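Local coordinates for protein beta-agarase D (Zobellia galactanivorans, PDB 4ASM) that hydrolyses the beta-1,4-linkages of agarose at random along the polysaccharide with retention of anomeric configuration, through its family 16 catalytic domain, at residues N174-S177 with Y178-S181; T214-G217 with G218-I221. One frame throughout, in Å; residues are numbered along the deposited sequence.

In the fold
Both contacts are local ones within the family 16 glycoside hydrolase domain, whose core is a beta-sandwich of the jelly-roll type. Contact 1 (174-181) comes first along the chain, where the loop after strand 159-166 coils into the single turn of helix 177-180, just ahead of strand 183-191. Contact 2 (214-221) follows, at the turn that leads into strand 220-229. Their centres lie about 12 Å apart, and they touch: Ala-180 O is 2.9 Å from Trp-216 N, a probable hydrogen bond. The end of the short helix thus abuts the loop that leads into strand 220-229. Strand 159-166, from which the first loop leaves, carries Glu-160 and Glu-165, the probable nucleophile and proton donor.

Contact 1: residues N174-S177 with Y178-S181; sequences NRNS and YFAS
The carboxamide of Asn-176 meets the ring of Phe-179 at its edge: OD1 lies near the ring plane, 3.5 Å from CD2, and the amide and ring planes are only 26° apart. Over one face of the same ring stands Tyr-178, its CD1 3.6 Å above the plane and over the centre, while Phe-179 CD1 lies at the edge of the tyrosine ring and in its plane. With CG of Asn-176 anti to the backbone N (chi1 -165°), the amide swings to the side where the phenylalanine stands.

The backbone carbonyl of Asn-176 starts the helical turn. Ala-180 N donates to Asn-176 O at 3.0 Å, and Phe-179 N adds a weak bond to the same oxygen. A water joins Arg-175 O to Tyr-178 N, serving a first-turn amide, and the small methyl of Ala-180 suits its buried place, its CB 3.5 Å from Asn-176 O. Replacing Asn-176 by an alanine removes the amide, which is likely to leave Gly-169 O without the hydrogen bond from ND2 and open a gap beside the phenylalanine ring.

Beyond the turn, Phe-179 packs edge-to-face with Trp-330 of helix 329-333, Tyr-178 OH bonds to Tyr-282 OH on strand 282-288, and Arg-175 makes a salt bridge to Glu-342 on helix 340-343.

Contact 2: residues T214-G217 with G218-I221; sequences TQWG and GKTI
Trp-216 and Lys-219 are the ends of a type II beta turn, which brings the chain into strand 220-229 of the family 16 beta-sandwich. Lys-219 N donates to Trp-216 O at 3.0 Å, closing the turn. Glycine suits the third position of the turn: Gly-218 has a positive phi of 85°, where a side chain would run into the carbonyl oxygen of Gly-217.

The packed side belongs to the indole. Its six-membered ring meets Ile-221, whose methyl CG2 lies 3.7 Å from Trp-216 CZ3, the two side chains crossing at about a right angle. Because CG2 is the branch anti to the carbonyl carbon of Ile-221, it reaches back toward the turn. Both side chains also touch Ile-183 of strand 183-191, so a broad aromatic group and a branched aliphatic one fill the same buried region. The indole keeps a polar link as well, a weak hydrogen bond from NE1 to Ser-181 O.

Toward solvent the contact is looser. Lys-219 is exposed, and it offers the indole its methylene chain, with Lys-219 CD 4.0 Å from Trp-216 CE3. A flexible aliphatic stem with a charged end fits such a boundary. Bends at chi3 (140°) and chi4 (-84°) carry NZ away from the turn, while nearer the lysine's backbone Lys-219 CD rests 3.4 Å from Gln-215 O.

Contact 1: residues N174-S177 with Y178-S181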
loop_
_atom_site.group_PDB
_atom_site.type_symbol
_atom_site.label_atom_id
_atom_site.label_comp_id
_atom_site.label_asym_id
_atom_site.label_seq_id
_atom_site.Cartn_x
_atom_site.Cartn_y
_atom_site.Cartn_z
ATOM N N ASN A 174 -22.426 6.555 -4.361
ATOM C CA ASN A 174 -21.696 5.792 -5.382
ATOM C C ASN A 174 -20.665 6.567 -6.203
ATOM O O ASN A 174 -20.199 6.063 -7.214
ATOM C CB ASN A 174 -22.644 5.014 -6.322
ATOM C CG ASN A 174 -23.116 3.736 -5.712
ATOM O OD1 ASN A 174 -22.307 2.911 -5.296
ATOM N ND2 ASN A 174 -24.424 3.561 -5.632
ATOM N N ARG A 175 -20.261 7.740 -5.722
ATOM C CA ARG A 175 -19.300 8.564 -6.479
ATOM C C ARG A 175 -17.914 7.911 -6.646
ATOM O O ARG A 175 -17.143 8.281 -7.525
ATOM C CB ARG A 175 -19.171 9.937 -5.832
ATOM C CG ARG A 175 -18.452 9.943 -4.506
ATOM C CD ARG A 175 -18.671 11.301 -3.861
ATOM N NE ARG A 175 -18.084 11.344 -2.533
ATOM C CZ ARG A 175 -18.575 10.728 -1.463
ATOM N NH1 ARG A 175 -19.722 9.996 -1.548
ATOM N NH2 ARG A 175 -17.936 10.833 -0.306
ATOM N N ASN A 176 -17.609 6.957 -5.770
ATOM C CA ASN A 176 -16.352 6.200 -5.805
ATOM C C ASN A 176 -16.535 4.737 -6.256
ATOM O O ASN A 176 -15.656 3.914 -6.062
ATOM C CB ASN A 176 -15.716 6.234 -4.407
ATOM C CG ASN A 176 -14.259 5.812 -4.415
ATOM O OD1 ASN A 176 -13.452 6.349 -5.166
ATOM N ND2 ASN A 176 -13.910 4.856 -3.550
ATOM N N SER A 177 -17.687 4.405 -6.825
ATOM C CA SER A 177 -17.960 3.062 -7.354
ATOM C C SER A 177 -16.904 2.485 -8.310
ATOM O O SER A 177 -16.673 1.275 -8.309
ATOM C CB SER A 177 -19.368 2.990 -7.968
ATOM O OG SER A 177 -19.457 3.728 -9.177
ATOM N N TYR A 178 -16.260 3.330 -9.120
ATOM C CA TYR A 178 -15.280 2.833 -10.094
ATOM C C TYR A 178 -14.080 2.257 -9.365
ATOM O O TYR A 178 -13.530 1.225 -9.792
ATOM C CB TYR A 178 -14.842 3.964 -11.006
ATOM C CG TYR A 178 -13.843 3.603 -12.081
ATOM C CD1 TYR A 178 -12.467 3.589 -11.819
ATOM C CD2 TYR A 178 -14.270 3.357 -13.391
ATOM C CE1 TYR A 178 -11.545 3.278 -12.838
ATOM C CE2 TYR A 178 -13.363 3.048 -14.403
ATOM C CZ TYR A 178 -12.013 3.008 -14.118
ATOM O OH TYR A 178 -11.136 2.711 -15.133
ATOM N N PHE A 179 -13.680 2.916 -8.270
ATOM C CA PHE A 179 -12.476 2.504 -7.522
ATOM C C PHE A 179 -12.761 1.478 -6.448
ATOM O O PHE A 179 -11.878 0.684 -6.118
ATOM C CB PHE A 179 -11.733 3.724 -6.958
ATOM C CG PHE A 179 -11.276 4.648 -8.022
ATOM C CD1 PHE A 179 -10.184 4.321 -8.828
ATOM C CD2 PHE A 179 -11.978 5.819 -8.286
ATOM C CE1 PHE A 179 -9.782 5.178 -9.864
ATOM C CE2 PHE A 179 -11.580 6.670 -9.309
ATOM C CZ PHE A 179 -10.474 6.335 -10.096
ATOM N N ALA A 180 -13.985 1.469 -5.919
ATOM C CA ALA A 180 -14.320 0.590 -4.796
ATOM C C ALA A 180 -14.178 -0.899 -5.110
ATOM O O ALA A 180 -13.970 -1.709 -4.203
ATOM C CB ALA A 180 -15.721 0.912 -4.259
ATOM N N SER A 181 -14.321 -1.263 -6.379
ATOM C CA SER A 181 -14.220 -2.657 -6.806
ATOM C C SER A 181 -12.781 -3.136 -7.011
ATOM O O SER A 181 -12.559 -4.297 -7.331
ATOM C CB SER A 181 -15.016 -2.888 -8.101
ATOM O OG SER A 181 -14.436 -2.129 -9.130
HETATM O O HOH W 1 -16.249 6.310 -9.243
#

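Contact 2: residues T214-G217 with G218-I221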
loop_
_atom_site.group_PDB
_atom_site.type_symbol
_atom_site.label_atom_id
_atom_site.label_comp_id
_atom_site.label_asym_id
_atom_site.label_seq_id
_atom_site.Cartn_x
_atom_site.Cartn_y
_atom_site.Cartn_z
ATOM N N THR A 214 -18.168 -6.238 -5.943
ATOM C CA THR A 214 -18.510 -4.878 -6.326
ATOM C C THR A 214 -17.756 -3.875 -5.507
ATOM O O THR A 214 -17.567 -2.746 -5.953
ATOM C CB THR A 214 -19.932 -4.432 -5.923
ATOM O OG1 THR A 214 -20.681 -5.482 -5.348
ATOM C CG2 THR A 214 -20.633 -3.642 -7.028
ATOM N N GLN A 215 -17.447 -4.238 -4.259
ATOM C CA GLN A 215 -16.695 -3.343 -3.384
ATOM C C GLN A 215 -15.870 -4.147 -2.410
ATOM O O GLN A 215 -16.303 -5.188 -1.933
ATOM C CB GLN A 215 -17.613 -2.375 -2.617
ATOM C CG GLN A 215 -18.510 -3.016 -1.545
ATOM C CD GLN A 215 -19.247 -1.972 -0.732
ATOM O OE1 GLN A 215 -18.898 -1.689 0.414
ATOM N NE2 GLN A 215 -20.262 -1.377 -1.335
ATOM N N TRP A 216 -14.680 -3.621 -2.104
ATOM C CA TRP A 216 -13.835 -4.231 -1.082
ATOM C C TRP A 216 -14.119 -3.679 0.302
ATOM O O TRP A 216 -13.823 -4.345 1.293
ATOM C CB TRP A 216 -12.355 -4.110 -1.446
ATOM C CG TRP A 216 -12.045 -4.892 -2.676
ATOM C CD1 TRP A 216 -11.875 -4.412 -3.949
ATOM C CD2 TRP A 216 -11.869 -6.311 -2.751
ATOM N NE1 TRP A 216 -11.612 -5.447 -4.810
ATOM C CE2 TRP A 216 -11.587 -6.624 -4.103
ATOM C CE3 TRP A 216 -11.903 -7.354 -1.799
ATOM C CZ2 TRP A 216 -11.369 -7.944 -4.540
ATOM C CZ3 TRP A 216 -11.672 -8.666 -2.230
ATOM C CH2 TRP A 216 -11.411 -8.943 -3.592
ATOM N N GLY A 217 -14.677 -2.468 0.360
ATOM C CA GLY A 217 -14.978 -1.828 1.634
ATOM C C GLY A 217 -15.895 -2.697 2.474
ATOM O O GLY A 217 -16.933 -3.162 2.001
ATOM N N GLY A 218 -15.521 -2.897 3.730
ATOM C CA GLY A 218 -16.300 -3.765 4.628
ATOM C C GLY A 218 -15.978 -5.246 4.555
ATOM O O GLY A 218 -16.449 -6.023 5.405
ATOM N N LYS A 219 -15.179 -5.653 3.566
ATOM C CA LYS A 219 -14.762 -7.060 3.448
ATOM C C LYS A 219 -13.474 -7.267 4.229
ATOM O O LYS A 219 -12.593 -6.386 4.236
ATOM C CB LYS A 219 -14.527 -7.456 1.983
ATOM C CG LYS A 219 -15.786 -7.506 1.149
ATOM C CD LYS A 219 -15.489 -8.012 -0.260
ATOM C CE LYS A 219 -16.579 -8.944 -0.760
ATOM N NZ LYS A 219 -16.339 -10.343 -0.283
ATOM N N THR A 220 -13.354 -8.417 4.896
ATOM C CA THR A 220 -12.054 -8.775 5.441
ATOM C C THR A 220 -11.341 -9.766 4.539
ATOM O O THR A 220 -11.888 -10.814 4.140
ATOM C CB THR A 220 -11.939 -8.996 6.993
ATOM O OG1 THR A 220 -11.198 -10.178 7.370
ATOM C CG2 THR A 220 -13.192 -8.715 7.733
ATOM N N ILE A 221 -10.131 -9.370 4.188
ATOM C CA ILE A 221 -9.320 -10.083 3.225
ATOM C C ILE A 221 -7.960 -10.375 3.854
ATOM O O ILE A 221 -7.566 -9.741 4.849
ATOM C CB ILE A 221 -9.131 -9.266 1.917
ATOM C CG1 ILE A 221 -8.374 -7.956 2.161
ATOM C CG2 ILE A 221 -10.489 -8.950 1.248
ATOM C CD1 ILE A 221 -7.975 -7.257 0.818
#